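Local coordinates for protein putative D-glycero-D-manno-heptose 7-phosphate kinase (Campylobacter jejuni subsp. jejuni, PDB 4N3O) that phosphorylates D-glycero-alpha-D-manno-heptose 7-phosphate at C-1 with ATP, giving the 1,7-bisphosphate on the pathway to GDP-heptose for the capsule polysaccharide, at residues A[112-117]-A[204-209]; A[276-281]-A[302-307]. One frame throughout, in Å; residues are numbered along the deposited sequence.

How the contacts relate
Contact 1 closes along the chain before contact 2 opens, and their centres lie about 11 Å apart on the same side of the chain's centre. They share the antiparallel four-stranded sheet in which strand 202-206 runs beside strand 303-308; the backbones meet there, with Tyr205 O 2.8 Å from Met304 N in a probable hydrogen bond. Contact 1 joins this sheet to the glycine-rich loop before helix 118-134, and contact 2 joins it to helix 276-287. Across the sheet, therefore, a chain of packing runs from the probable ATP-binding loop, through two neighbouring strands, to a helix of the C-terminal GHMP kinase region.

Contact 1: A[112-117]-A[204-209]; sequences SGSGLG and LYFTNI
Between Ser114 and Phe206 the two backbones come to 8.7 Å, CA to CA, and at Leu116 and Leu204 they stand 11.4 Å apart, so side chains have to bridge the distance. Segment 112-117 belongs to the glycine-rich phosphate-binding loop of GHMP kinases, which by similarity binds ATP, and its last residue, Gly117, is the N-cap of helix 118-134. Segment 204-209 is the end of strand 202-206 and the turn after it.

The far end of the Phe206 ring comes up against the loop, CZ toward Leu116 and CE1 toward Ser114. Leu116 and Phe206 approach from opposite directions, and the methyl CD1 of Leu116 meets the ring edge near its plane, 3.7 Å from Phe206 CZ. Leu116 also packs on Leu13 and Leu15 of strand 6-21 and on Phe303. Its backbone is hydrogen-bonded to that of Arg14, probably the transition-state stabiliser, so the loop lies beside strand 6-21.

Ser114 adds a second, oblique contact to the ring. With chi1 at -50° its hydroxyl lies beside the backbone N, and there it hydrogen-bonds to Pro111 O within the same loop while Ser114 OG rests 3.5 Å from Phe206 CE1.

Contact 2: A[276-281]-A[302-307]; sequences DELERI and GFMFFF
Apolar packing carries this contact, in which one face of helix 276-287 lies on strand 303-308 within the C-terminal GHMP kinase region. Selenomethionine Met304 is the residue that bridges them: its CA lies 8.8 Å from that of Leu278, and its side chain leaves the strand toward the helix. The extended start of the chain, with SE anti to CA about the CB-CG bond (chi2 177°), carries the selenium between Ile281 and Leu278. Ile281 CG2 is 3.9 Å from Met304 SE, the two side chains meeting at a slant, and Leu278 CD2 touches the same selenium more loosely at 4.3 Å. The chain bends at chi3 (115°), and Met304 CE ends 4.1 Å from Leu278 O, a loose contact.

The same helix face also meets strand 202-206, since Ile281 packs on Tyr205, and Leu278 rests on Ile209 in the turn beyond that strand. On the sheet's other face Phe303 and Phe305 pack on Leu15 of strand 6-21.

The charged pair lies within the helix segment and has no part in the contact with the strand. One turn apart, Glu277 and Arg280 form a salt bridge, with Arg280 NH1 2.9 Å from Glu277 OE2 and the carboxylate set at the edge of the guanidinium, in its plane. Arg280 NH2 has a second carboxylate partner in Glu323.

No hydrogen bond crosses between helix and strand, so their association here rests on dispersion and the burial of apolar surface around the polarisable selenoether of Met304, where the sequence has a methionine thioether.

Contact 1: A[112-117]-A[204-209]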
loop_
_atom_site.group_PDB
_atom_site.type_symbol
_atom_site.label_atom_id
_atom_site.label_comp_id
_atom_site.label_asym_id
_atom_site.label_seq_id
_atom_site.Cartn_x
_atom_site.Cartn_y
_atom_site.Cartn_z
ATOM N N SER A 112 18.600 0.001 3.890
ATOM C CA SER A 112 19.444 -1.098 4.328
ATOM C C SER A 112 19.386 -1.287 5.852
ATOM O O SER A 112 19.307 -0.310 6.605
ATOM C CB SER A 112 20.892 -0.820 3.889
ATOM O OG SER A 112 21.775 -1.854 4.287
ATOM N N GLY A 113 19.391 -2.546 6.293
ATOM C CA GLY A 113 19.402 -2.869 7.722
ATOM C C GLY A 113 18.064 -3.157 8.379
ATOM O O GLY A 113 18.019 -3.736 9.465
ATOM N N SER A 114 16.977 -2.750 7.737
ATOM C CA SER A 114 15.635 -2.972 8.283
ATOM C C SER A 114 15.404 -4.458 8.664
ATOM O O SER A 114 16.036 -5.372 8.108
ATOM C CB SER A 114 14.595 -2.485 7.268
ATOM O OG SER A 114 14.905 -1.168 6.817
ATOM N N GLY A 115 14.519 -4.689 9.633
ATOM C CA GLY A 115 14.221 -6.051 10.105
ATOM C C GLY A 115 12.900 -6.555 9.562
ATOM O O GLY A 115 12.053 -7.051 10.316
ATOM N N LEU A 116 12.751 -6.456 8.243
ATOM C CA LEU A 116 11.520 -6.837 7.563
ATOM C C LEU A 116 11.683 -7.982 6.564
ATOM O O LEU A 116 10.850 -8.138 5.686
ATOM C CB LEU A 116 10.954 -5.606 6.832
ATOM C CG LEU A 116 10.650 -4.392 7.708
ATOM C CD1 LEU A 116 10.188 -3.202 6.883
ATOM C CD2 LEU A 116 9.597 -4.760 8.736
ATOM N N GLY A 117 12.749 -8.769 6.695
ATOM C CA GLY A 117 13.001 -9.911 5.798
ATOM C C GLY A 117 13.667 -9.521 4.496
ATOM O O GLY A 117 13.523 -10.208 3.481
ATOM N N LEU A 204 3.598 2.133 11.653
ATOM C CA LEU A 204 4.959 1.634 11.454
ATOM C C LEU A 204 5.872 2.857 11.369
ATOM O O LEU A 204 5.668 3.718 10.519
ATOM C CB LEU A 204 5.018 0.845 10.145
ATOM C CG LEU A 204 6.383 0.279 9.757
ATOM C CD1 LEU A 204 6.909 -0.627 10.855
ATOM C CD2 LEU A 204 6.317 -0.474 8.432
ATOM N N TYR A 205 6.870 2.933 12.242
ATOM C CA TYR A 205 7.772 4.077 12.294
ATOM C C TYR A 205 9.238 3.688 12.239
ATOM O O TYR A 205 9.701 2.924 13.066
ATOM C CB TYR A 205 7.514 4.823 13.601
ATOM C CG TYR A 205 8.431 5.996 13.889
ATOM C CD1 TYR A 205 8.313 7.187 13.178
ATOM C CD2 TYR A 205 9.384 5.932 14.913
ATOM C CE1 TYR A 205 9.130 8.268 13.448
ATOM C CE2 TYR A 205 10.208 7.010 15.195
ATOM C CZ TYR A 205 10.076 8.174 14.459
ATOM O OH TYR A 205 10.887 9.252 14.714
ATOM N N PHE A 206 9.954 4.219 11.253
ATOM C CA PHE A 206 11.390 4.022 11.145
ATOM C C PHE A 206 12.022 5.146 11.930
ATOM O O PHE A 206 11.742 6.314 11.689
ATOM C CB PHE A 206 11.862 4.013 9.700
ATOM C CG PHE A 206 11.565 2.724 8.986
ATOM C CD1 PHE A 206 12.473 1.675 9.024
ATOM C CD2 PHE A 206 10.382 2.552 8.283
ATOM C CE1 PHE A 206 12.206 0.479 8.372
ATOM C CE2 PHE A 206 10.115 1.369 7.625
ATOM C CZ PHE A 206 11.025 0.331 7.672
ATOM N N THR A 207 12.903 4.776 12.845
ATOM C CA THR A 207 13.495 5.708 13.800
ATOM C C THR A 207 14.621 6.636 13.366
ATOM O O THR A 207 14.641 7.801 13.784
ATOM C CB THR A 207 14.072 4.911 14.973
ATOM O OG1 THR A 207 15.134 4.083 14.491
ATOM C CG2 THR A 207 12.993 4.039 15.618
ATOM N N ASN A 208 15.551 6.123 12.557
ATOM C CA ASN A 208 16.743 6.867 12.134
ATOM C C ASN A 208 17.559 7.256 13.360
ATOM O O ASN A 208 18.089 8.356 13.452
ATOM C CB ASN A 208 16.401 8.096 11.274
ATOM C CG ASN A 208 15.777 7.719 9.936
ATOM O OD1 ASN A 208 15.697 6.535 9.579
ATOM N ND2 ASN A 208 15.328 8.725 9.189
ATOM N N ILE A 209 17.633 6.328 14.306
ATOM C CA ILE A 209 18.380 6.517 15.540
ATOM C C ILE A 209 19.766 5.887 15.424
ATOM O O ILE A 209 19.995 4.992 14.608
ATOM C CB ILE A 209 17.641 5.866 16.743
ATOM C CG1 ILE A 209 16.408 6.687 17.117
ATOM C CG2 ILE A 209 18.540 5.776 17.975
ATOM C CD1 ILE A 209 15.582 6.071 18.227
#

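Contact 2: A[276-281]-A[302-307]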
loop_
_atom_site.group_PDB
_atom_site.type_symbol
_atom_site.label_atom_id
_atom_site.label_comp_id
_atom_site.label_asym_id
_atom_site.label_seq_id
_atom_site.Cartn_x
_atom_site.Cartn_y
_atom_site.Cartn_z
ATOM N N ASP A 276 17.927 5.108 25.595
ATOM C CA ASP A 276 17.213 6.293 26.085
ATOM C C ASP A 276 16.328 6.943 25.016
ATOM O O ASP A 276 15.235 7.403 25.321
ATOM C CB ASP A 276 18.198 7.332 26.639
ATOM C CG ASP A 276 19.102 6.765 27.735
ATOM O OD1 ASP A 276 19.087 5.531 27.951
ATOM O OD2 ASP A 276 19.842 7.554 28.372
ATOM N N GLU A 277 16.793 6.961 23.768
ATOM C CA GLU A 277 16.046 7.592 22.673
ATOM C C GLU A 277 14.854 6.740 22.184
ATOM O O GLU A 277 13.823 7.292 21.802
ATOM C CB GLU A 277 16.989 7.955 21.519
ATOM C CG GLU A 277 16.429 8.981 20.534
ATOM C CD GLU A 277 16.271 10.385 21.124
ATOM O OE1 GLU A 277 16.373 10.568 22.360
ATOM O OE2 GLU A 277 16.043 11.327 20.341
ATOM N N LEU A 278 15.001 5.413 22.189
ATOM C CA LEU A 278 13.894 4.522 21.832
ATOM C C LEU A 278 12.856 4.579 22.938
ATOM O O LEU A 278 11.662 4.684 22.668
ATOM C CB LEU A 278 14.353 3.067 21.643
ATOM C CG LEU A 278 15.116 2.683 20.367
ATOM C CD1 LEU A 278 15.600 1.242 20.459
ATOM C CD2 LEU A 278 14.259 2.860 19.127
ATOM N N GLU A 279 13.321 4.514 24.183
ATOM C CA GLU A 279 12.441 4.578 25.351
ATOM C C GLU A 279 11.639 5.893 25.349
ATOM O O GLU A 279 10.461 5.912 25.732
ATOM C CB GLU A 279 13.264 4.436 26.637
ATOM C CG GLU A 279 12.467 4.397 27.940
ATOM C CD GLU A 279 13.359 4.210 29.173
ATOM O OE1 GLU A 279 14.604 4.159 29.029
ATOM O OE2 GLU A 279 12.817 4.115 30.298
ATOM N N ARG A 280 12.273 6.976 24.892
ATOM C CA ARG A 280 11.614 8.261 24.834
ATOM C C ARG A 280 10.551 8.219 23.725
ATOM O O ARG A 280 9.464 8.738 23.891
ATOM C CB ARG A 280 12.606 9.393 24.548
ATOM C CG ARG A 280 12.165 10.725 25.158
ATOM C CD ARG A 280 12.847 11.967 24.592
ATOM N NE ARG A 280 12.136 12.554 23.440
ATOM C CZ ARG A 280 12.475 12.414 22.156
ATOM N NH1 ARG A 280 13.535 11.715 21.801
ATOM N NH2 ARG A 280 11.752 13.004 21.218
ATOM N N ILE A 281 10.875 7.582 22.596
ATOM C CA ILE A 281 9.945 7.483 21.473
ATOM C C ILE A 281 8.741 6.635 21.860
ATOM O O ILE A 281 7.609 7.015 21.568
ATOM C CB ILE A 281 10.636 6.950 20.197
ATOM C CG1 ILE A 281 11.673 7.963 19.687
ATOM C CG2 ILE A 281 9.622 6.677 19.092
ATOM C CD1 ILE A 281 11.082 9.293 19.235
ATOM N N GLY A 302 16.419 0.611 12.371
ATOM C CA GLY A 302 15.392 -0.015 13.192
ATOM C C GLY A 302 14.020 0.610 13.025
ATOM O O GLY A 302 13.880 1.705 12.474
ATOM N N PHE A 303 13.002 -0.089 13.510
ATOM C CA PHE A 303 11.651 0.424 13.432
ATOM C C PHE A 303 10.853 0.030 14.647
ATOM O O PHE A 303 11.242 -0.863 15.405
ATOM C CB PHE A 303 10.938 -0.082 12.187
ATOM C CG PHE A 303 10.676 -1.549 12.194
ATOM C CD1 PHE A 303 11.645 -2.446 11.752
ATOM C CD2 PHE A 303 9.450 -2.047 12.619
ATOM C CE1 PHE A 303 11.396 -3.803 11.741
ATOM C CE2 PHE A 303 9.197 -3.414 12.610
ATOM C CZ PHE A 303 10.172 -4.289 12.165
HETATM N N MSE A 304 9.748 0.738 14.844
HETATM C CA MSE A 304 8.851 0.434 15.932
HETATM C C MSE A 304 7.552 0.210 15.253
HETATM O O MSE A 304 7.276 0.814 14.233
HETATM C CB MSE A 304 8.788 1.547 16.965
HETATM C CG MSE A 304 9.921 1.356 17.965
HETATM SE SE MSE A 304 9.968 2.803 19.289
HETATM C CE MSE A 304 9.547 1.644 20.821
ATOM N N PHE A 305 6.752 -0.674 15.817
ATOM C CA PHE A 305 5.465 -1.020 15.279
ATOM C C PHE A 305 4.506 -0.834 16.432
ATOM O O PHE A 305 4.720 -1.388 17.502
ATOM C CB PHE A 305 5.547 -2.463 14.795
ATOM C CG PHE A 305 4.266 -3.035 14.350
ATOM C CD1 PHE A 305 3.551 -2.446 13.321
ATOM C CD2 PHE A 305 3.813 -4.220 14.882
ATOM C CE1 PHE A 305 2.364 -2.999 12.877
ATOM C CE2 PHE A 305 2.623 -4.784 14.444
ATOM C CZ PHE A 305 1.898 -4.172 13.442
ATOM N N PHE A 306 3.487 -0.004 16.245
ATOM C CA PHE A 306 2.531 0.274 17.330
ATOM C C PHE A 306 1.099 -0.138 17.043
ATOM O O PHE A 306 0.675 -0.246 15.895
ATOM C CB PHE A 306 2.464 1.780 17.637
ATOM C CG PHE A 306 3.774 2.407 18.005
ATOM C CD1 PHE A 306 4.300 2.247 19.267
ATOM C CD2 PHE A 306 4.439 3.225 17.110
ATOM C CE1 PHE A 306 5.488 2.850 19.621
ATOM C CE2 PHE A 306 5.636 3.834 17.459
ATOM C CZ PHE A 306 6.161 3.646 18.719
ATOM N N PHE A 307 0.381 -0.369 18.130
ATOM C CA PHE A 307 -1.055 -0.624 18.133
ATOM C C PHE A 307 -1.664 0.634 18.738
ATOM O O PHE A 307 -1.251 1.083 19.807
ATOM C CB PHE A 307 -1.428 -1.842 18.955
ATOM C CG PHE A 307 -1.566 -3.080 18.154
ATOM C CD1 PHE A 307 -0.478 -3.623 17.502
ATOM C CD2 PHE A 307 -2.793 -3.727 18.071
ATOM C CE1 PHE A 307 -0.607 -4.780 16.755
ATOM C CE2 PHE A 307 -2.931 -4.881 17.333
ATOM C CZ PHE A 307 -1.834 -5.409 16.671
#